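Local atomic coordinates of uncharacterized tRNA/rRNA methyltransferase HI_0380 (PDB entry 3ILK), a protein that is uncharacterized but probably binds RNA and methylates it with S-adenosyl-L-methionine as methyl donor. Residues 10-15 against 111-116. Numbering follows the deposited sequence.
Sequences IVLIET and IVFGRE
Val11 lies level with Val112 where strand 10-13 runs parallel to 111-113, the two 23° apart and held by bonds from Val11 and Ile13: Val11 N donates to Ile111 O, Val11 O accepts from Phe113 N, and Ile13 N reaches Phe113 O at 3.0 Å. On one face of the sheet the Phe113 ring meets Ile10, whose CG2 lies 3.9 Å from Phe113 CE1 in an oblique approach, while Val11 O sits at the ring edge. Leu12 CD2 packs against Phe113 CB on the same face, which helices 18-31 and 145-169 cover.

The opposite face carries Val11 and Val112, side by side and pointing the same way. Ile13 crosses Val112 obliquely: chi1 (-49°) puts its CG1 anti to the carbonyl carbon, 3.5 Å from Val112 CG1. Ile13 CD1 is 3.4 Å from the same Val112 CG1, a tight methyl contact. The other branch of Ile13, CG2, lies over the centre of the Arg115 guanidinium, 3.4 Å above the plane. Arg115 is bent at chi2 and chi3, and its NH2 forms a salt bridge with Glu14 OE2 at 2.8 Å. The hydrogen bond within this salt bridge is weak, with an N-H...O angle of 118° and the carboxylate and guanidinium planes nearly perpendicular. The guanidinium has further partners, NH1 in a salt bridge with Glu124 and NE bonded to Gly119 O. Where the strands give way to loops, a water is hydrogen-bonded to Ile13 O at 2.8 Å, with a weak, longer link to Gly114 O.

Strands 8-13 and 109-113 are neighbours inside the parallel sheet of the SPOUT methyltransferase domain. Gly114, just past the end of its strand, and Thr81, close to the Phe113 side chain, belong by similarity to the S-adenosyl-L-methionine site, so the pairing leads from the sheet core to the probable cofactor pocket.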
loop_
_atom_site.group_PDB
_atom_site.type_symbol
_atom_site.label_atom_id
_atom_site.label_comp_id
_atom_site.label_asym_id
_atom_site.label_seq_id
_atom_site.Cartn_x
_atom_site.Cartn_y
_atom_site.Cartn_z
ATOM N N ILE A 10 -16.554 14.023 11.844
ATOM C CA ILE A 10 -15.611 14.861 11.126
ATOM C C ILE A 10 -16.108 16.313 11.214
ATOM O O ILE A 10 -17.214 16.617 10.790
ATOM C CB ILE A 10 -15.489 14.391 9.639
ATOM C CG1 ILE A 10 -14.931 12.954 9.547
ATOM C CG2 ILE A 10 -14.644 15.368 8.762
ATOM C CD1 ILE A 10 -13.492 12.801 10.009
ATOM N N VAL A 11 -15.303 17.199 11.795
ATOM C CA VAL A 11 -15.730 18.593 11.930
ATOM C C VAL A 11 -14.909 19.489 11.012
ATOM O O VAL A 11 -13.704 19.468 11.055
ATOM C CB VAL A 11 -15.567 19.100 13.391
ATOM C CG1 VAL A 11 -16.056 20.600 13.483
ATOM C CG2 VAL A 11 -16.276 18.095 14.427
ATOM N N LEU A 12 -15.561 20.311 10.203
ATOM C CA LEU A 12 -14.862 21.250 9.363
ATOM C C LEU A 12 -15.116 22.711 9.822
ATOM O O LEU A 12 -16.273 23.255 9.725
ATOM C CB LEU A 12 -15.330 21.092 7.904
ATOM C CG LEU A 12 -15.444 19.697 7.279
ATOM C CD1 LEU A 12 -15.873 19.805 5.762
ATOM C CD2 LEU A 12 -14.153 18.872 7.409
ATOM N N ILE A 13 -14.032 23.331 10.311
ATOM C CA ILE A 13 -14.074 24.724 10.792
ATOM C C ILE A 13 -14.055 25.741 9.673
ATOM O O ILE A 13 -13.056 25.878 8.966
ATOM C CB ILE A 13 -12.900 25.064 11.693
ATOM C CG1 ILE A 13 -12.712 23.977 12.807
ATOM C CG2 ILE A 13 -13.093 26.431 12.344
ATOM C CD1 ILE A 13 -13.936 23.759 13.707
ATOM N N GLU A 14 -15.138 26.504 9.587
ATOM C CA GLU A 14 -15.258 27.629 8.631
ATOM C C GLU A 14 -14.755 27.273 7.282
ATOM O O GLU A 14 -13.715 27.748 6.895
ATOM C CB GLU A 14 -14.527 28.877 9.131
ATOM C CG GLU A 14 -15.001 29.289 10.504
ATOM C CD GLU A 14 -14.257 30.495 11.036
ATOM O OE1 GLU A 14 -13.684 31.288 10.240
ATOM O OE2 GLU A 14 -14.302 30.708 12.241
ATOM N N THR A 15 -15.495 26.460 6.544
ATOM C CA THR A 15 -15.128 26.165 5.186
ATOM C C THR A 15 -15.445 27.416 4.399
ATOM O O THR A 15 -16.318 28.179 4.801
ATOM C CB THR A 15 -15.999 25.017 4.616
ATOM O OG1 THR A 15 -17.401 25.391 4.685
ATOM C CG2 THR A 15 -15.743 23.727 5.371
ATOM N N ILE A 111 -12.836 14.502 15.005
ATOM C CA ILE A 111 -11.618 14.983 14.407
ATOM C C ILE A 111 -11.905 16.314 13.735
ATOM O O ILE A 111 -12.735 16.371 12.841
ATOM C CB ILE A 111 -11.054 13.937 13.442
ATOM C CG1 ILE A 111 -11.002 12.546 14.165
ATOM C CG2 ILE A 111 -9.688 14.364 12.970
ATOM C CD1 ILE A 111 -10.649 11.407 13.222
ATOM N N VAL A 112 -11.163 17.359 14.135
ATOM C CA VAL A 112 -11.462 18.724 13.788
ATOM C C VAL A 112 -10.384 19.170 12.845
ATOM O O VAL A 112 -9.199 19.083 13.160
ATOM C CB VAL A 112 -11.550 19.682 15.053
ATOM C CG1 VAL A 112 -12.083 21.087 14.639
ATOM C CG2 VAL A 112 -12.486 19.034 16.164
ATOM N N PHE A 113 -10.840 19.632 11.692
ATOM C CA PHE A 113 -10.026 20.181 10.615
ATOM C C PHE A 113 -10.134 21.680 10.676
ATOM O O PHE A 113 -11.230 22.265 10.451
ATOM C CB PHE A 113 -10.489 19.599 9.272
ATOM C CG PHE A 113 -10.230 18.106 9.147
ATOM C CD1 PHE A 113 -11.095 17.169 9.740
ATOM C CD2 PHE A 113 -9.116 17.645 8.451
ATOM C CE1 PHE A 113 -10.849 15.796 9.630
ATOM C CE2 PHE A 113 -8.853 16.285 8.356
ATOM C CZ PHE A 113 -9.716 15.357 8.957
ATOM N N GLY A 114 -8.997 22.326 10.982
ATOM C CA GLY A 114 -9.002 23.762 11.203
ATOM C C GLY A 114 -8.949 24.380 9.844
ATOM O O GLY A 114 -8.784 23.679 8.840
ATOM N N ARG A 115 -9.107 25.694 9.811
ATOM C CA ARG A 115 -9.014 26.467 8.597
ATOM C C ARG A 115 -7.662 26.336 7.882
ATOM O O ARG A 115 -6.592 26.415 8.505
ATOM C CB ARG A 115 -9.237 27.928 8.959
ATOM C CG ARG A 115 -10.523 28.180 9.737
ATOM C CD ARG A 115 -10.386 29.330 10.792
ATOM N NE ARG A 115 -10.092 28.719 12.098
ATOM C CZ ARG A 115 -10.822 28.865 13.207
ATOM N NH1 ARG A 115 -10.463 28.242 14.296
ATOM N NH2 ARG A 115 -11.915 29.617 13.227
ATOM N N GLU A 116 -7.726 26.177 6.553
ATOM C CA GLU A 116 -6.559 26.151 5.685
ATOM C C GLU A 116 -5.687 27.405 5.954
ATOM O O GLU A 116 -6.190 28.511 6.053
ATOM C CB GLU A 116 -7.051 26.116 4.227
ATOM C CG GLU A 116 -6.242 25.221 3.263
ATOM C CD GLU A 116 -6.991 24.922 1.961
ATOM O OE1 GLU A 116 -8.063 24.240 2.000
ATOM O OE2 GLU A 116 -6.488 25.368 0.880
HETATM O O HOH W 1 -11.691 23.902 7.618
#